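YesW protein (Bacillus subtilis, PDB 2ZUX) cleaves the rhamnogalacturonan backbone of plant cell-wall pectin by endo-type elimination, requiring calcium or manganese for activity, and releases oligosaccharides. Local coordinates at residues V224-T232 / V243-V254. Residues are numbered along the deposited sequence; the frame is centred on the assembly and turned at random.
Sequences VLSGPEYLT and VTANFEPARGNV
With CG anti to the backbone N (chi1 -173°) and a bend at chi3 (-68°), R251 carries its guanidinium into the curl of 224-229, while E229, its CG beside the backbone N and its chain extended beyond, crosses the arginine side chain at about a right angle, its carboxylate plane tilted 32° from the guanidinium. R251 NH1 donates in the guanidinium plane to a lone pair of G227 O at 2.9 Å. The peptide joining L225 to S226 lies over one face, and the E229 carboxylate over the other, where E229 OE2 stands 3.1 Å from R251 NH2 in a salt bridge of charges alone. K197 and R286 also pair with this carboxylate. One water joins R251 NE to V224 O, and a second R251 NH2 to S226 O and P228 O. With an alanine here, G227 O would probably lose its guanidinium donor and E229 one of its positive mates, leaving 224-229 freer to shift. Further along, the two segments pair as the outer hairpin of a four-stranded antiparallel sheet in the beta-propeller domain: L231 and A245 exchange backbone bonds, and F247 N reaches E229 O at 2.7 Å, from above the carbonyl plane. T232 OG1, also bonded to T198, lies 2.8 Å from T244 OG1, which bonds E241. At the tyrosine ring's edge, in plane, N246 ND2 lies 3.7 Å from Y230 CE1.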
# COMPACT_ATOMS: atom_id res chain seq x y z
N VAL A 224 -19.75 17.70 0.48
CA VAL A 224 -19.09 18.96 0.71
C VAL A 224 -18.57 19.45 -0.63
O VAL A 224 -17.49 19.06 -1.07
CB VAL A 224 -17.96 18.84 1.76
CG1 VAL A 224 -17.33 20.20 2.03
CG2 VAL A 224 -18.52 18.24 3.06
N LEU A 225 -19.39 20.28 -1.28
CA LEU A 225 -19.19 20.68 -2.66
C LEU A 225 -18.89 22.16 -2.82
O LEU A 225 -18.93 22.70 -3.93
CB LEU A 225 -20.43 20.29 -3.48
CG LEU A 225 -20.83 18.81 -3.48
CD1 LEU A 225 -22.10 18.59 -4.30
CD2 LEU A 225 -19.71 17.91 -4.00
N SER A 226 -18.58 22.82 -1.70
CA SER A 226 -18.26 24.24 -1.70
C SER A 226 -17.32 24.53 -0.53
O SER A 226 -17.10 23.67 0.33
CB SER A 226 -19.52 25.10 -1.57
OG SER A 226 -20.18 24.78 -0.38
N GLY A 227 -16.76 25.74 -0.52
CA GLY A 227 -15.85 26.15 0.54
C GLY A 227 -14.41 25.83 0.23
O GLY A 227 -14.11 25.11 -0.74
N PRO A 228 -13.48 26.38 1.02
CA PRO A 228 -12.06 26.11 0.86
C PRO A 228 -11.73 24.62 0.98
O PRO A 228 -12.44 23.87 1.66
CB PRO A 228 -11.41 26.87 2.01
CG PRO A 228 -12.41 27.93 2.40
CD PRO A 228 -13.75 27.34 2.11
N GLU A 229 -10.64 24.22 0.34
CA GLU A 229 -10.10 22.88 0.49
C GLU A 229 -8.62 23.02 0.75
O GLU A 229 -7.96 23.85 0.11
CB GLU A 229 -10.32 22.06 -0.78
CG GLU A 229 -11.78 21.87 -1.14
CD GLU A 229 -11.95 21.09 -2.43
OE1 GLU A 229 -11.50 21.60 -3.47
OE2 GLU A 229 -12.52 19.98 -2.39
N TYR A 230 -8.08 22.21 1.65
CA TYR A 230 -6.68 22.35 2.04
C TYR A 230 -5.89 21.06 1.86
O TYR A 230 -6.46 19.97 1.79
CB TYR A 230 -6.56 22.81 3.50
CG TYR A 230 -7.40 24.00 3.88
CD1 TYR A 230 -7.35 25.18 3.14
CD2 TYR A 230 -8.23 23.96 5.00
CE1 TYR A 230 -8.13 26.28 3.49
CE2 TYR A 230 -9.01 25.05 5.36
CZ TYR A 230 -8.96 26.21 4.60
OH TYR A 230 -9.71 27.30 4.95
N LEU A 231 -4.58 21.22 1.80
CA LEU A 231 -3.63 20.12 1.86
C LEU A 231 -2.76 20.36 3.08
O LEU A 231 -2.17 21.44 3.20
CB LEU A 231 -2.76 20.09 0.60
CG LEU A 231 -1.69 18.99 0.55
CD1 LEU A 231 -2.32 17.59 0.61
CD2 LEU A 231 -0.85 19.13 -0.70
N THR A 232 -2.70 19.38 3.99
CA THR A 232 -1.91 19.52 5.22
C THR A 232 -0.88 18.42 5.33
O THR A 232 -1.14 17.25 5.03
CB THR A 232 -2.82 19.50 6.47
OG1 THR A 232 -3.78 20.56 6.38
CG2 THR A 232 -2.00 19.70 7.74
N VAL A 243 2.25 22.34 8.05
CA VAL A 243 1.94 23.33 7.01
C VAL A 243 0.62 22.95 6.36
O VAL A 243 0.34 21.76 6.14
CB VAL A 243 3.06 23.42 5.94
CG1 VAL A 243 3.31 22.08 5.28
CG2 VAL A 243 2.74 24.48 4.89
N THR A 244 -0.19 23.96 6.06
CA THR A 244 -1.43 23.80 5.32
C THR A 244 -1.47 24.81 4.18
O THR A 244 -1.18 25.99 4.38
CB THR A 244 -2.64 24.00 6.24
OG1 THR A 244 -2.66 22.94 7.20
CG2 THR A 244 -3.95 23.96 5.47
N ALA A 245 -1.79 24.32 2.98
CA ALA A 245 -1.93 25.17 1.79
C ALA A 245 -3.30 24.92 1.19
O ALA A 245 -3.97 23.96 1.57
CB ALA A 245 -0.84 24.85 0.79
N ASN A 246 -3.74 25.77 0.27
CA ASN A 246 -4.94 25.47 -0.51
C ASN A 246 -4.69 24.20 -1.32
O ASN A 246 -3.61 24.01 -1.88
CB ASN A 246 -5.32 26.64 -1.42
CG ASN A 246 -5.92 27.81 -0.65
OD1 ASN A 246 -5.52 28.96 -0.83
ND2 ASN A 246 -6.90 27.52 0.19
N PHE A 247 -5.69 23.33 -1.35
CA PHE A 247 -5.58 22.05 -2.05
C PHE A 247 -5.64 22.24 -3.56
O PHE A 247 -6.52 22.92 -4.08
CB PHE A 247 -6.70 21.09 -1.62
CG PHE A 247 -6.60 19.74 -2.25
CD1 PHE A 247 -5.84 18.74 -1.65
CD2 PHE A 247 -7.25 19.46 -3.45
CE1 PHE A 247 -5.72 17.48 -2.24
CE2 PHE A 247 -7.14 18.21 -4.04
CZ PHE A 247 -6.38 17.22 -3.44
N GLU A 248 -4.70 21.61 -4.25
CA GLU A 248 -4.80 21.44 -5.69
C GLU A 248 -4.62 19.96 -6.01
O GLU A 248 -3.79 19.29 -5.38
CB GLU A 248 -3.78 22.31 -6.44
CG GLU A 248 -3.99 23.80 -6.20
CD GLU A 248 -3.05 24.68 -7.00
OE1 GLU A 248 -2.45 24.20 -7.99
OE2 GLU A 248 -2.93 25.87 -6.64
N PRO A 249 -5.39 19.44 -6.97
CA PRO A 249 -6.35 20.13 -7.86
C PRO A 249 -7.55 20.78 -7.17
O PRO A 249 -8.28 20.12 -6.43
CB PRO A 249 -6.81 19.02 -8.81
CG PRO A 249 -5.73 17.98 -8.74
CD PRO A 249 -5.28 18.01 -7.31
N ALA A 250 -7.74 22.07 -7.45
CA ALA A 250 -8.85 22.82 -6.88
C ALA A 250 -10.17 22.35 -7.48
O ALA A 250 -10.22 21.82 -8.59
CB ALA A 250 -8.65 24.31 -7.12
N ARG A 251 -11.25 22.55 -6.74
CA ARG A 251 -12.57 22.08 -7.17
C ARG A 251 -13.06 22.76 -8.46
O ARG A 251 -13.58 22.10 -9.35
CB ARG A 251 -13.59 22.28 -6.05
CG ARG A 251 -14.94 21.66 -6.33
CD ARG A 251 -15.95 22.07 -5.29
NE ARG A 251 -15.67 21.50 -3.97
CZ ARG A 251 -15.33 22.20 -2.89
NH1 ARG A 251 -15.22 23.52 -2.92
NH2 ARG A 251 -15.11 21.55 -1.75
N GLY A 252 -12.92 24.08 -8.53
CA GLY A 252 -13.61 24.84 -9.57
C GLY A 252 -15.10 24.59 -9.47
O GLY A 252 -15.66 24.58 -8.36
N ASN A 253 -15.76 24.38 -10.61
CA ASN A 253 -17.17 24.03 -10.62
C ASN A 253 -17.34 22.52 -10.56
O ASN A 253 -16.66 21.80 -11.27
CB ASN A 253 -17.85 24.53 -11.90
CG ASN A 253 -17.55 25.98 -12.20
OD1 ASN A 253 -16.94 26.30 -13.22
ND2 ASN A 253 -17.97 26.86 -11.31
N VAL A 254 -18.26 22.06 -9.73
CA VAL A 254 -18.56 20.63 -9.64
C VAL A 254 -18.78 20.05 -11.05
O VAL A 254 -18.25 18.99 -11.38
CB VAL A 254 -19.78 20.37 -8.73
CG1 VAL A 254 -20.32 18.95 -8.89
CG2 VAL A 254 -19.43 20.65 -7.26
O HOH W 1 -16.06 18.82 -3.45
O HOH W 2 -14.76 22.40 1.04
O HOH W 3 -10.87 24.06 -4.15